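Local coordinates for protein putative Xylose isomerase (Rhodospirillum rubrum, PDB 3QXB) that binds iron and manganese in the mouth of a TIM barrel and is probably an isomerase of the xylose isomerase-like family, at residues Thr85-Phe90 against Thr282-Ile287; Val212-Ala217 against Gln267-Phe272. All coordinates share one frame; numbering follows the deposited sequence.

Interaction 1: Thr85-Phe90 against Thr282-Ile287. With FE (Fe (III) ion), chain E.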
loop_
_atom_site.group_PDB
_atom_site.type_symbol
_atom_site.label_atom_id
_atom_site.label_comp_id
_atom_site.label_asym_id
_atom_site.label_seq_id
_atom_site.Cartn_x
_atom_site.Cartn_y
_atom_site.Cartn_z
ATOM N N THR A 85 -24.952 -5.723 -4.025
ATOM C CA THR A 85 -24.423 -6.093 -5.321
ATOM C C THR A 85 -22.999 -5.635 -5.425
ATOM O O THR A 85 -22.743 -4.442 -5.498
ATOM C CB THR A 85 -25.227 -5.423 -6.457
ATOM O OG1 THR A 85 -26.600 -5.815 -6.343
ATOM C CG2 THR A 85 -24.693 -5.791 -7.843
ATOM N N ILE A 86 -22.078 -6.598 -5.436
ATOM C CA ILE A 86 -20.682 -6.346 -5.794
ATOM C C ILE A 86 -20.548 -6.258 -7.335
ATOM O O ILE A 86 -20.580 -7.281 -8.055
ATOM C CB ILE A 86 -19.731 -7.380 -5.240
ATOM C CG1 ILE A 86 -19.859 -7.478 -3.715
ATOM C CG2 ILE A 86 -18.243 -7.021 -5.660
ATOM C CD1 ILE A 86 -18.833 -8.397 -3.078
ATOM N N GLU A 87 -20.531 -5.007 -7.810
ATOM C CA GLU A 87 -20.421 -4.686 -9.224
ATOM C C GLU A 87 -19.061 -4.938 -9.862
ATOM O O GLU A 87 -18.962 -5.232 -11.077
ATOM C CB GLU A 87 -20.850 -3.213 -9.432
ATOM C CG GLU A 87 -22.308 -3.026 -9.077
ATOM C CD GLU A 87 -22.855 -1.640 -9.431
ATOM O OE1 GLU A 87 -22.226 -0.632 -9.067
ATOM O OE2 GLU A 87 -23.914 -1.597 -10.079
ATOM N N SER A 88 -18.011 -4.855 -9.057
ATOM C CA SER A 88 -16.674 -5.028 -9.574
ATOM C C SER A 88 -15.741 -5.207 -8.428
ATOM O O SER A 88 -16.067 -4.924 -7.285
ATOM C CB SER A 88 -16.206 -3.820 -10.382
ATOM O OG SER A 88 -16.417 -2.610 -9.672
ATOM N N THR A 89 -14.571 -5.718 -8.757
ATOM C CA THR A 89 -13.437 -5.783 -7.878
ATOM C C THR A 89 -12.491 -4.785 -8.480
ATOM O O THR A 89 -12.629 -4.400 -9.652
ATOM C CB THR A 89 -12.730 -7.185 -7.826
ATOM O OG1 THR A 89 -12.272 -7.565 -9.127
ATOM C CG2 THR A 89 -13.650 -8.275 -7.226
ATOM N N PHE A 90 -11.551 -4.311 -7.672
ATOM C CA PHE A 90 -10.649 -3.256 -8.113
ATOM C C PHE A 90 -9.368 -3.239 -7.319
ATOM O O PHE A 90 -9.393 -3.464 -6.125
ATOM C CB PHE A 90 -11.315 -1.892 -7.993
ATOM C CG PHE A 90 -10.932 -0.940 -9.120
ATOM C CD1 PHE A 90 -11.636 -0.957 -10.300
ATOM C CD2 PHE A 90 -9.855 -0.059 -8.997
ATOM C CE1 PHE A 90 -11.273 -0.159 -11.360
ATOM C CE2 PHE A 90 -9.507 0.749 -10.054
ATOM C CZ PHE A 90 -10.216 0.719 -11.210
ATOM N N THR A 282 -21.874 3.951 -11.510
ATOM C CA THR A 282 -21.829 4.099 -10.043
ATOM C C THR A 282 -20.735 5.061 -9.572
ATOM O O THR A 282 -19.598 5.027 -10.035
ATOM C CB THR A 282 -21.654 2.709 -9.371
ATOM O OG1 THR A 282 -22.552 1.790 -10.003
ATOM C CG2 THR A 282 -21.950 2.750 -7.836
ATOM N N PHE A 283 -21.121 5.950 -8.673
ATOM C CA PHE A 283 -20.204 6.816 -7.971
ATOM C C PHE A 283 -19.818 6.040 -6.695
ATOM O O PHE A 283 -20.547 6.075 -5.670
ATOM C CB PHE A 283 -20.903 8.106 -7.566
ATOM C CG PHE A 283 -21.018 9.175 -8.632
ATOM C CD1 PHE A 283 -20.769 8.958 -9.988
ATOM C CD2 PHE A 283 -21.455 10.437 -8.255
ATOM C CE1 PHE A 283 -20.939 9.978 -10.926
ATOM C CE2 PHE A 283 -21.610 11.461 -9.178
ATOM C CZ PHE A 283 -21.356 11.253 -10.511
ATOM N N PHE A 284 -18.695 5.318 -6.755
ATOM C CA PHE A 284 -18.159 4.610 -5.608
ATOM C C PHE A 284 -17.310 5.537 -4.725
ATOM O O PHE A 284 -16.290 6.063 -5.179
ATOM C CB PHE A 284 -17.249 3.449 -6.048
ATOM C CG PHE A 284 -17.941 2.346 -6.814
ATOM C CD1 PHE A 284 -18.745 1.424 -6.180
ATOM C CD2 PHE A 284 -17.757 2.213 -8.167
ATOM C CE1 PHE A 284 -19.338 0.381 -6.907
ATOM C CE2 PHE A 284 -18.336 1.162 -8.877
ATOM C CZ PHE A 284 -19.108 0.263 -8.243
ATOM N N ALA A 285 -17.708 5.688 -3.468
ATOM C CA ALA A 285 -16.928 6.437 -2.512
ATOM C C ALA A 285 -15.679 5.641 -2.249
ATOM O O ALA A 285 -15.787 4.476 -1.883
ATOM C CB ALA A 285 -17.674 6.633 -1.205
ATOM N N GLU A 286 -14.535 6.293 -2.436
ATOM C CA GLU A 286 -13.225 5.718 -2.200
ATOM C C GLU A 286 -12.467 6.612 -1.229
ATOM O O GLU A 286 -11.738 7.538 -1.627
ATOM C CB GLU A 286 -12.426 5.515 -3.490
ATOM C CG GLU A 286 -11.172 4.690 -3.234
ATOM C CD GLU A 286 -10.198 4.641 -4.398
ATOM O OE1 GLU A 286 -10.163 5.552 -5.215
ATOM O OE2 GLU A 286 -9.441 3.659 -4.469
ATOM N N ILE A 287 -12.666 6.296 0.049
ATOM C CA ILE A 287 -12.230 7.129 1.156
ATOM C C ILE A 287 -11.125 6.362 1.856
ATOM O O ILE A 287 -11.287 5.176 2.189
ATOM C CB ILE A 287 -13.381 7.481 2.166
ATOM C CG1 ILE A 287 -14.668 7.934 1.438
ATOM C CG2 ILE A 287 -12.873 8.528 3.195
ATOM C CD1 ILE A 287 -14.511 9.134 0.540
HETATM FE FE FE E . -9.463 5.752 -7.187
HETATM O O HOH W 1 -7.347 6.031 -6.278
HETATM O O HOH W 2 -8.659 3.624 -7.058
#
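Glu87 and Thr282 supply the polar part of this contact, a single hydrogen bond across the interior of the barrel. The hydroxyl OG1 of Thr282 donates to OE1 of Glu87 at 2.6 Å, on the syn lone pair of that oxygen. Glu87 gets there because its CG lies anti to the carbonyl carbon (chi1 -64°) and the chain runs extended beyond it. Its other oxygen, OE2, makes a salt bridge with Lys21, so both ends of the carboxylate are tied down.

The remaining contacts gather round Phe284. Its CZ comes to 3.3 Å from Glu87 OE1, with carboxylate and ring planes 74° apart, and to 4.2 Å from Ser88 OG, whose hydroxyl is hydrogen-bonded to Gln53. From its own segment, CG2 of Thr282 covers the centre of one ring face, 3.6 Å above the plane.

Metal coordination belongs to the far end of 282-287, where Glu286 OE1 binds the iron (III) ion at 2.1 Å.

Strands 85-90 and 283-285 are the third and eighth strands of the parallel TIM barrel, not neighbours, so the side chains meet through its core. Strand 51-55 flanks 85-90, and Phe284 also rests on Gln53 there and on Ala242 and His244 of strand 240-245.

Interaction 2: Val212-Ala217 against Gln267-Phe272. With FE (Fe (III) ion), chain E; MN (manganese (II) ion), chain G.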
loop_
_atom_site.group_PDB
_atom_site.type_symbol
_atom_site.label_atom_id
_atom_site.label_comp_id
_atom_site.label_asym_id
_atom_site.label_seq_id
_atom_site.Cartn_x
_atom_site.Cartn_y
_atom_site.Cartn_z
ATOM N N VAL A 212 -13.234 6.735 -13.624
ATOM C CA VAL A 212 -12.561 8.013 -13.408
ATOM C C VAL A 212 -12.736 8.436 -11.959
ATOM O O VAL A 212 -13.827 8.408 -11.433
ATOM C CB VAL A 212 -13.052 9.077 -14.367
ATOM C CG1 VAL A 212 -12.553 10.487 -13.984
ATOM C CG2 VAL A 212 -12.664 8.687 -15.816
ATOM N N ASP A 213 -11.624 8.770 -11.315
ATOM C CA ASP A 213 -11.643 9.132 -9.919
ATOM C C ASP A 213 -11.626 10.654 -9.856
ATOM O O ASP A 213 -10.739 11.291 -10.423
ATOM C CB ASP A 213 -10.408 8.556 -9.240
ATOM C CG ASP A 213 -10.404 8.796 -7.755
ATOM O OD1 ASP A 213 -10.869 9.881 -7.341
ATOM O OD2 ASP A 213 -9.940 7.894 -7.031
ATOM N N TRP A 214 -12.629 11.235 -9.216
ATOM C CA TRP A 214 -12.799 12.691 -9.224
ATOM C C TRP A 214 -11.541 13.401 -8.671
ATOM O O TRP A 214 -11.167 14.472 -9.140
ATOM C CB TRP A 214 -14.041 13.092 -8.413
ATOM C CG TRP A 214 -15.320 13.028 -9.168
ATOM C CD1 TRP A 214 -15.940 11.914 -9.633
ATOM C CD2 TRP A 214 -16.152 14.137 -9.531
ATOM N NE1 TRP A 214 -17.104 12.250 -10.264
ATOM C CE2 TRP A 214 -17.262 13.612 -10.220
ATOM C CE3 TRP A 214 -16.082 15.521 -9.309
ATOM C CZ2 TRP A 214 -18.286 14.420 -10.728
ATOM C CZ3 TRP A 214 -17.120 16.346 -9.833
ATOM C CH2 TRP A 214 -18.201 15.778 -10.518
ATOM N N GLY A 215 -10.860 12.782 -7.725
ATOM C CA GLY A 215 -9.653 13.374 -7.146
ATOM C C GLY A 215 -8.461 13.364 -8.095
ATOM O O GLY A 215 -7.552 14.187 -7.969
ATOM N N HIS A 216 -8.449 12.419 -9.023
ATOM C CA HIS A 216 -7.399 12.327 -10.010
ATOM C C HIS A 216 -7.627 13.359 -11.131
ATOM O O HIS A 216 -6.696 14.031 -11.533
ATOM C CB HIS A 216 -7.383 10.954 -10.612
ATOM C CG HIS A 216 -7.054 9.867 -9.642
ATOM N ND1 HIS A 216 -6.878 8.562 -10.045
ATOM C CD2 HIS A 216 -6.833 9.887 -8.299
ATOM C CE1 HIS A 216 -6.586 7.819 -8.984
ATOM N NE2 HIS A 216 -6.537 8.602 -7.917
ATOM N N ALA A 217 -8.854 13.478 -11.605
ATOM C CA ALA A 217 -9.182 14.458 -12.644
ATOM C C ALA A 217 -8.997 15.888 -12.129
ATOM O O ALA A 217 -8.620 16.792 -12.887
ATOM C CB ALA A 217 -10.621 14.259 -13.139
ATOM N N GLN A 267 -23.356 18.200 -3.475
ATOM C CA GLN A 267 -24.225 18.831 -4.475
ATOM C C GLN A 267 -23.594 18.970 -5.863
ATOM O O GLN A 267 -24.313 18.928 -6.867
ATOM C CB GLN A 267 -24.703 20.221 -4.017
ATOM C CG GLN A 267 -25.835 20.763 -4.909
ATOM C CD GLN A 267 -27.062 19.866 -4.916
ATOM O OE1 GLN A 267 -27.462 19.345 -3.876
ATOM N NE2 GLN A 267 -27.668 19.681 -6.084
ATOM N N ARG A 268 -22.281 19.204 -5.910
ATOM C CA ARG A 268 -21.566 19.290 -7.179
ATOM C C ARG A 268 -21.609 17.919 -7.903
ATOM O O ARG A 268 -21.876 17.842 -9.102
ATOM C CB ARG A 268 -20.129 19.774 -6.936
ATOM C CG ARG A 268 -19.211 19.680 -8.148
ATOM C CD ARG A 268 -17.742 19.859 -7.779
ATOM N NE ARG A 268 -16.926 19.990 -8.983
ATOM C CZ ARG A 268 -15.674 20.441 -9.042
ATOM N NH1 ARG A 268 -15.027 20.859 -7.962
ATOM N NH2 ARG A 268 -15.064 20.493 -10.225
ATOM N N LEU A 269 -21.358 16.852 -7.156
ATOM C CA LEU A 269 -21.529 15.492 -7.660
ATOM C C LEU A 269 -22.948 15.247 -8.177
ATOM O O LEU A 269 -23.108 14.747 -9.274
ATOM C CB LEU A 269 -21.153 14.441 -6.600
ATOM C CG LEU A 269 -19.709 14.345 -6.070
ATOM C CD1 LEU A 269 -19.660 13.296 -4.951
ATOM C CD2 LEU A 269 -18.701 13.955 -7.187
ATOM N N GLN A 270 -23.983 15.631 -7.433
ATOM C CA GLN A 270 -25.361 15.429 -7.900
ATOM C C GLN A 270 -25.694 16.272 -9.150
ATOM O O GLN A 270 -26.390 15.808 -10.046
ATOM C CB GLN A 270 -26.345 15.727 -6.773
ATOM C CG GLN A 270 -27.795 15.523 -7.145
ATOM C CD GLN A 270 -28.105 14.074 -7.418
ATOM O OE1 GLN A 270 -27.905 13.214 -6.562
ATOM N NE2 GLN A 270 -28.592 13.788 -8.609
ATOM N N ASP A 271 -25.165 17.489 -9.215
ATOM C CA ASP A 271 -25.345 18.346 -10.388
ATOM C C ASP A 271 -24.664 17.773 -11.644
ATOM O O ASP A 271 -25.176 17.919 -12.749
ATOM C CB ASP A 271 -24.824 19.773 -10.126
ATOM C CG ASP A 271 -25.662 20.545 -9.119
ATOM O OD1 ASP A 271 -26.859 20.213 -8.911
ATOM O OD2 ASP A 271 -25.109 21.517 -8.558
ATOM N N PHE A 272 -23.511 17.153 -11.467
ATOM C CA PHE A 272 -22.815 16.496 -12.558
ATOM C C PHE A 272 -23.611 15.295 -13.013
ATOM O O PHE A 272 -23.835 15.101 -14.218
ATOM C CB PHE A 272 -21.435 16.061 -12.105
ATOM C CG PHE A 272 -20.645 15.366 -13.154
ATOM C CD1 PHE A 272 -19.783 16.074 -13.959
ATOM C CD2 PHE A 272 -20.723 13.986 -13.296
ATOM C CE1 PHE A 272 -19.011 15.441 -14.936
ATOM C CE2 PHE A 272 -19.954 13.323 -14.275
ATOM C CZ PHE A 272 -19.105 14.070 -15.113
HETATM FE FE FE E . -9.463 5.752 -7.187
HETATM MN MN MN G . -6.325 8.059 -5.825
HETATM O O HOH W 1 -7.347 6.031 -6.278
HETATM O O HOH W 2 -8.659 3.624 -7.058
HETATM O O HOH W 3 -4.705 6.706 -4.617
#
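Trp214 reaches out to helix 266-275 and is met by three of its side chains, each from a different direction. Leu269 lies over one face of the indole: its CD2 sits 3.4 Å from the centroid of the six-membered ring and 12° off the ring normal, a CH-pi contact. Phe272 takes the edge, in a T-shaped pair with planes at 78°, where CZ2 of Trp214 comes to 3.5 Å from CG of Phe272, over the ring face of the phenylalanine. With its CG anti to the backbone N (chi1 180°), Phe272 turns that face to the indole. Arg268 approaches another part of the edge, NE 3.7 Å from Trp214 CZ3, while its NH1 is hydrogen-bonded to Val263 O.

On either side of Trp214 in the chain lie metal ligands: Asp213 N-caps the short helix 214-217, OD1 accepting from Gly215 N at 2.9 Å, while OD2 binds the iron, and His216 NE2 holds the manganese at 2.2 Å. A serine in place of Trp214 would probably open a gap under Leu269 and strip Phe272 of its edge-to-face partner.

Since the contact is mainly carbon against carbon, it depends on shape and on aromatic and CH-pi attraction, joining a metal-bearing strand end to the outer helix layer.

Interactions 1 and 2, with centres about 15 Å apart, illustrate how a TIM barrel builds a metal site from the C-terminal ends of separate strands. Each sends one carboxylate to the same iron: Glu286 OE1 and Asp213 OD2 lie 3.0 Å apart, a closeness that the shared cation presumably makes tolerable. Glu178 and His244 complete the protein ligands of that ion. Water 1 joins the iron to the manganese, which His216, Asp253 and His255 hold. Away from the metals the two contacts meet again through Phe283, whose CZ is 4.0 Å from Phe272 CD2. Helix 266-275 and strand 283-285 follow one another in the chain, and this packing lays the helix against the barrel wall to which the strand belongs.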